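Local coordinates for epidermin leader peptide processing serine protease EpiP (Staphylococcus aureus subsp. aureus, PDB 3QFH), which is a subtilisin-like serine endopeptidase that probably cleaves the leader peptide from the precursor of the lantibiotic epidermin, at residues T336-P341 and G431-Y436. Sequence-based numbering, arbitrary orientation.
Sequences TDIAAP and GELDVY
The flat carboxylate of Glu432 meets the puckered ring of Pro341. CG of Pro341 lies over one face of the carboxylate, nearest OE2, at 3.9 Å from that atom. The two side chains cross at about a right angle. The hydroxyl of Thr319 bonds OE2 of Glu432, and that of Ser323 bonds OE1. Helix 103-108 also touches the proline. CG of Glu432 stands anti to the backbone N (chi1 -168°), and the extended chain passes Ala339 O before reaching the proline.

The backbones form a single beta bridge between Ala339 and Glu432. Ala339 N donates to Gly431 O at 3.1 Å. Leu433 N donates to Ala339 O at 2.8 Å. CA of Glu432 adds a CH...O contact to Ala339 O at 3.2 Å. CG1 of Ile338 rests 3.4 Å from Gly431 O.

Leu433 points toward the strand. Its CD2 lies 4.0 Å from CB of Ala340, and its CD1 lies 4.4 Å from CD1 of Ile338. Helices 382-400 and 406-416 also touch this leucine.

Strand 338-341 is the outermost strand at one end of the parallel sheet, paired on its inner side with strand 314-319. The bridge thus ties the segment leading into helix 435-439 to the sheet edge. Ala339 O takes both an N-H and a C-H. The two hydroxyl hydrogen bonds, with a long, weak ion pair from OE1 to Lys107, probably help to stabilise the charge of the buried Glu432 carboxylate.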
loop_
_atom_site.group_PDB
_atom_site.type_symbol
_atom_site.label_atom_id
_atom_site.label_comp_id
_atom_site.label_asym_id
_atom_site.label_seq_id
_atom_site.Cartn_x
_atom_site.Cartn_y
_atom_site.Cartn_z
ATOM N N THR A 336 8.732 -6.169 10.366
ATOM C CA THR A 336 7.516 -6.967 10.197
ATOM C C THR A 336 6.616 -6.946 11.451
ATOM O O THR A 336 7.085 -7.241 12.552
ATOM C CB THR A 336 7.893 -8.420 9.896
ATOM O OG1 THR A 336 8.770 -8.449 8.766
ATOM C CG2 THR A 336 6.665 -9.267 9.616
ATOM N N ASP A 337 5.339 -6.601 11.265
ATOM C CA ASP A 337 4.344 -6.606 12.349
ATOM C C ASP A 337 3.432 -7.833 12.322
ATOM O O ASP A 337 2.946 -8.290 13.377
ATOM C CB ASP A 337 3.470 -5.352 12.246
ATOM C CG ASP A 337 4.264 -4.074 12.487
ATOM O OD1 ASP A 337 4.957 -3.998 13.520
ATOM O OD2 ASP A 337 4.206 -3.149 11.657
ATOM N N ILE A 338 3.215 -8.355 11.114
ATOM C CA ILE A 338 2.302 -9.437 10.873
ATOM C C ILE A 338 2.566 -10.032 9.485
ATOM O O ILE A 338 3.200 -9.421 8.646
ATOM C CB ILE A 338 0.849 -8.886 10.941
ATOM C CG1 ILE A 338 -0.194 -9.999 10.945
ATOM C CG2 ILE A 338 0.602 -7.925 9.800
ATOM C CD1 ILE A 338 -1.589 -9.523 11.371
ATOM N N ALA A 339 2.057 -11.227 9.248
ATOM C CA ALA A 339 2.184 -11.857 7.957
ATOM C C ALA A 339 0.831 -12.402 7.488
ATOM O O ALA A 339 -0.005 -12.800 8.289
ATOM C CB ALA A 339 3.208 -12.977 8.034
ATOM N N ALA A 340 0.606 -12.393 6.181
ATOM C CA ALA A 340 -0.603 -12.985 5.607
ATOM C C ALA A 340 -0.139 -13.729 4.340
ATOM O O ALA A 340 0.948 -13.442 3.830
ATOM C CB ALA A 340 -1.637 -11.919 5.286
ATOM N N PRO A 341 -0.933 -14.697 3.850
ATOM C CA PRO A 341 -0.556 -15.462 2.633
ATOM C C PRO A 341 -0.401 -14.606 1.377
ATOM O O PRO A 341 -1.324 -13.860 0.981
ATOM C CB PRO A 341 -1.730 -16.423 2.458
ATOM C CG PRO A 341 -2.305 -16.571 3.844
ATOM C CD PRO A 341 -2.179 -15.211 4.445
ATOM N N GLY A 431 2.662 -12.923 13.955
ATOM C CA GLY A 431 2.268 -14.211 13.399
ATOM C C GLY A 431 1.444 -14.076 12.148
ATOM O O GLY A 431 1.211 -12.970 11.668
ATOM N N GLU A 432 0.988 -15.215 11.626
ATOM C CA GLU A 432 0.158 -15.222 10.433
ATOM C C GLU A 432 -1.267 -14.817 10.814
ATOM O O GLU A 432 -1.803 -15.246 11.830
ATOM C CB GLU A 432 0.162 -16.607 9.770
ATOM C CG GLU A 432 -0.437 -16.619 8.364
ATOM C CD GLU A 432 -0.421 -17.997 7.720
ATOM O OE1 GLU A 432 -0.899 -18.962 8.364
ATOM O OE2 GLU A 432 0.047 -18.106 6.556
ATOM N N LEU A 433 -1.854 -13.973 9.986
ATOM C CA LEU A 433 -3.234 -13.503 10.134
ATOM C C LEU A 433 -4.236 -14.667 10.322
ATOM O O LEU A 433 -4.162 -15.659 9.599
ATOM C CB LEU A 433 -3.590 -12.734 8.854
ATOM C CG LEU A 433 -4.994 -12.138 8.697
ATOM C CD1 LEU A 433 -5.318 -11.143 9.806
ATOM C CD2 LEU A 433 -5.115 -11.488 7.313
ATOM N N ASP A 434 -5.151 -14.544 11.291
ATOM C CA ASP A 434 -6.217 -15.550 11.515
ATOM C C ASP A 434 -7.522 -14.775 11.799
ATOM O O ASP A 434 -7.777 -14.311 12.919
ATOM C CB ASP A 434 -5.876 -16.513 12.655
ATOM C CG ASP A 434 -6.897 -17.676 12.797
ATOM O OD1 ASP A 434 -6.521 -18.704 13.433
ATOM O OD2 ASP A 434 -8.049 -17.591 12.285
ATOM N N VAL A 435 -8.312 -14.620 10.747
ATOM C CA VAL A 435 -9.536 -13.835 10.790
ATOM C C VAL A 435 -10.592 -14.506 11.639
ATOM O O VAL A 435 -11.375 -13.831 12.324
ATOM C CB VAL A 435 -10.036 -13.543 9.344
ATOM C CG1 VAL A 435 -11.387 -12.838 9.342
ATOM C CG2 VAL A 435 -8.976 -12.729 8.592
ATOM N N TYR A 436 -10.604 -15.833 11.648
ATOM C CA TYR A 436 -11.579 -16.538 12.480
ATOM C C TYR A 436 -11.358 -16.179 13.951
ATOM O O TYR A 436 -12.320 -15.853 14.678
ATOM C CB TYR A 436 -11.505 -18.033 12.259
ATOM C CG TYR A 436 -12.461 -18.817 13.099
ATOM C CD1 TYR A 436 -13.774 -19.013 12.686
ATOM C CD2 TYR A 436 -12.046 -19.403 14.289
ATOM C CE1 TYR A 436 -14.665 -19.747 13.449
ATOM C CE2 TYR A 436 -12.931 -20.138 15.069
ATOM C CZ TYR A 436 -14.237 -20.310 14.639
ATOM O OH TYR A 436 -15.108 -21.040 15.395
#